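Local atomic coordinates of serine Recombinase (Sulfolobus solfataricus, PDB entry 3LHF), a protein that probably binds DNA and exchanges DNA strands as a transposon-encoded serine recombinase, of which this chain holds the resolvase-type domain. Residues K53-I58 with E83-A88. The protein carries 1 engineered substitution. Numbering follows the deposited sequence.
Sequences KLLRMI and EEVCKA
In Ile58, CG1 is anti to the carbonyl carbon (chi1 -62°), and the second torsion, at -145°, then bends CD1 back to the sulfur of Cys86. The same first torsion puts CG2 anti to the backbone N, on the side where Val85 stands. The CB of Leu55 does not face the partner helix, but the end of the side chain comes nearer to it.

Three apolar contacts result, with no hydrogen bond between the segments. CD1 of Ile58 lies 4.1 Å from SG of Cys86. CG2 of Ile58 stands 4.5 Å from CG1 of Val85. That same CG1 of Val85 is 4.4 Å from CD2 of Leu55, so one methyl meets a side chain from each of two successive turns of helix 49-58.

All four residues are buried. The packing is light, with about 130 Å² buried in total. The segment axes come no closer than 10.9 Å and run at 40° to each other, pointing broadly the same way. The closest pair of CA atoms, those of Ile58 and Cys86, is 7.1 Å apart.

The contact joins two helices that connect strands of the parallel sheet in the resolvase-type domain. Helix 49-58 links parallel strands 35-40 and 63-68, and helix 79-88 lies between 63-68 and 92-95, so the contact pairs the helices of two consecutive beta-alpha-beta units. Ile58 also packs on Val63 and Val66 of strand 63-68, and both Ile58 and Cys86 touch Cys91, just before strand 92-95. Leu54 covers Tyr7, Ile37 and Val66 on three strands. Beyond the helices lies the second subunit: Val85 meets Val85 of that subunit, and Arg56 forms a salt bridge with its Glu84. Helix 49-58 thus lies against the sheet, and helix 79-88 packs beside it, both near the second subunit.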
# COMPACT_ATOMS: atom_id res chain seq x y z
N LYS D 53 6.25 14.71 -0.89
CA LYS D 53 7.42 15.50 -0.66
C LYS D 53 8.40 14.79 0.24
O LYS D 53 9.56 14.74 -0.05
CB LYS D 53 7.00 16.80 0.00
CG LYS D 53 8.06 17.84 0.06
CD LYS D 53 8.42 18.17 1.46
CE LYS D 53 8.43 19.65 1.71
NZ LYS D 53 9.08 19.96 3.00
N LEU D 54 7.93 14.24 1.33
CA LEU D 54 8.79 13.51 2.21
C LEU D 54 9.37 12.32 1.50
O LEU D 54 10.53 12.08 1.55
CB LEU D 54 7.98 13.00 3.40
CG LEU D 54 8.55 11.93 4.30
CD1 LEU D 54 9.88 12.29 4.81
CD2 LEU D 54 7.64 11.66 5.44
N LEU D 55 8.53 11.58 0.81
CA LEU D 55 8.97 10.41 0.14
C LEU D 55 9.99 10.85 -0.87
O LEU D 55 11.02 10.24 -1.00
CB LEU D 55 7.80 9.77 -0.57
CG LEU D 55 7.88 8.33 -1.04
CD1 LEU D 55 8.18 8.27 -2.47
CD2 LEU D 55 8.85 7.50 -0.27
N ARG D 56 9.70 11.94 -1.55
CA ARG D 56 10.56 12.45 -2.58
C ARG D 56 11.90 12.78 -1.98
O ARG D 56 12.92 12.47 -2.53
CB ARG D 56 9.92 13.68 -3.23
CG ARG D 56 9.59 13.53 -4.67
CD ARG D 56 8.29 14.18 -5.02
NE ARG D 56 7.55 13.38 -5.97
CZ ARG D 56 6.38 13.69 -6.50
NH1 ARG D 56 5.78 14.81 -6.20
NH2 ARG D 56 5.81 12.87 -7.34
N MET D 57 11.89 13.38 -0.81
CA MET D 57 13.12 13.69 -0.13
C MET D 57 13.92 12.43 0.19
O MET D 57 15.12 12.40 0.03
CB MET D 57 12.85 14.48 1.14
CG MET D 57 12.50 15.92 0.93
SD MET D 57 12.09 16.85 2.39
CE MET D 57 13.66 17.16 3.08
N ILE D 58 13.26 11.39 0.64
CA ILE D 58 13.96 10.19 1.05
C ILE D 58 14.69 9.59 -0.14
O ILE D 58 15.76 9.07 -0.01
CB ILE D 58 13.05 9.18 1.71
CG1 ILE D 58 12.46 9.77 2.98
CG2 ILE D 58 13.82 7.94 2.04
CD1 ILE D 58 12.28 8.80 4.09
N GLU D 83 9.61 0.85 4.24
CA GLU D 83 10.73 0.35 5.01
C GLU D 83 11.90 -0.13 4.14
O GLU D 83 13.04 0.14 4.43
CB GLU D 83 10.27 -0.76 5.92
CG GLU D 83 9.74 -0.28 7.22
CD GLU D 83 9.16 -1.37 8.07
OE1 GLU D 83 8.38 -2.16 7.57
OE2 GLU D 83 9.50 -1.44 9.25
N GLU D 84 11.60 -0.87 3.10
CA GLU D 84 12.60 -1.30 2.16
C GLU D 84 13.16 -0.11 1.45
O GLU D 84 14.33 -0.05 1.17
CB GLU D 84 12.04 -2.33 1.20
CG GLU D 84 11.91 -3.71 1.81
CD GLU D 84 13.23 -4.37 2.09
OE1 GLU D 84 13.27 -5.34 2.85
OE2 GLU D 84 14.24 -3.93 1.56
N VAL D 85 12.31 0.84 1.15
CA VAL D 85 12.73 2.06 0.52
C VAL D 85 13.69 2.83 1.41
O VAL D 85 14.68 3.35 0.94
CB VAL D 85 11.54 2.94 0.18
CG1 VAL D 85 11.88 4.35 0.26
CG2 VAL D 85 11.04 2.63 -1.15
N CYS D 86 13.39 2.90 2.70
CA CYS D 86 14.20 3.59 3.65
C CYS D 86 15.58 2.97 3.80
O CYS D 86 16.58 3.66 3.79
CB CYS D 86 13.51 3.56 5.00
SG CYS D 86 13.15 5.11 5.70
N LYS D 87 15.63 1.66 3.89
CA LYS D 87 16.87 0.95 4.11
C LYS D 87 17.83 1.23 2.97
O LYS D 87 19.03 1.19 3.14
CB LYS D 87 16.63 -0.54 4.23
CG LYS D 87 16.40 -1.23 2.93
CD LYS D 87 16.89 -2.63 2.99
CE LYS D 87 18.34 -2.67 3.37
NZ LYS D 87 19.22 -2.48 2.23
N ALA D 88 17.29 1.48 1.80
CA ALA D 88 18.07 1.88 0.66
C ALA D 88 18.72 3.25 0.86
O ALA D 88 19.82 3.48 0.45
CB ALA D 88 17.22 1.84 -0.58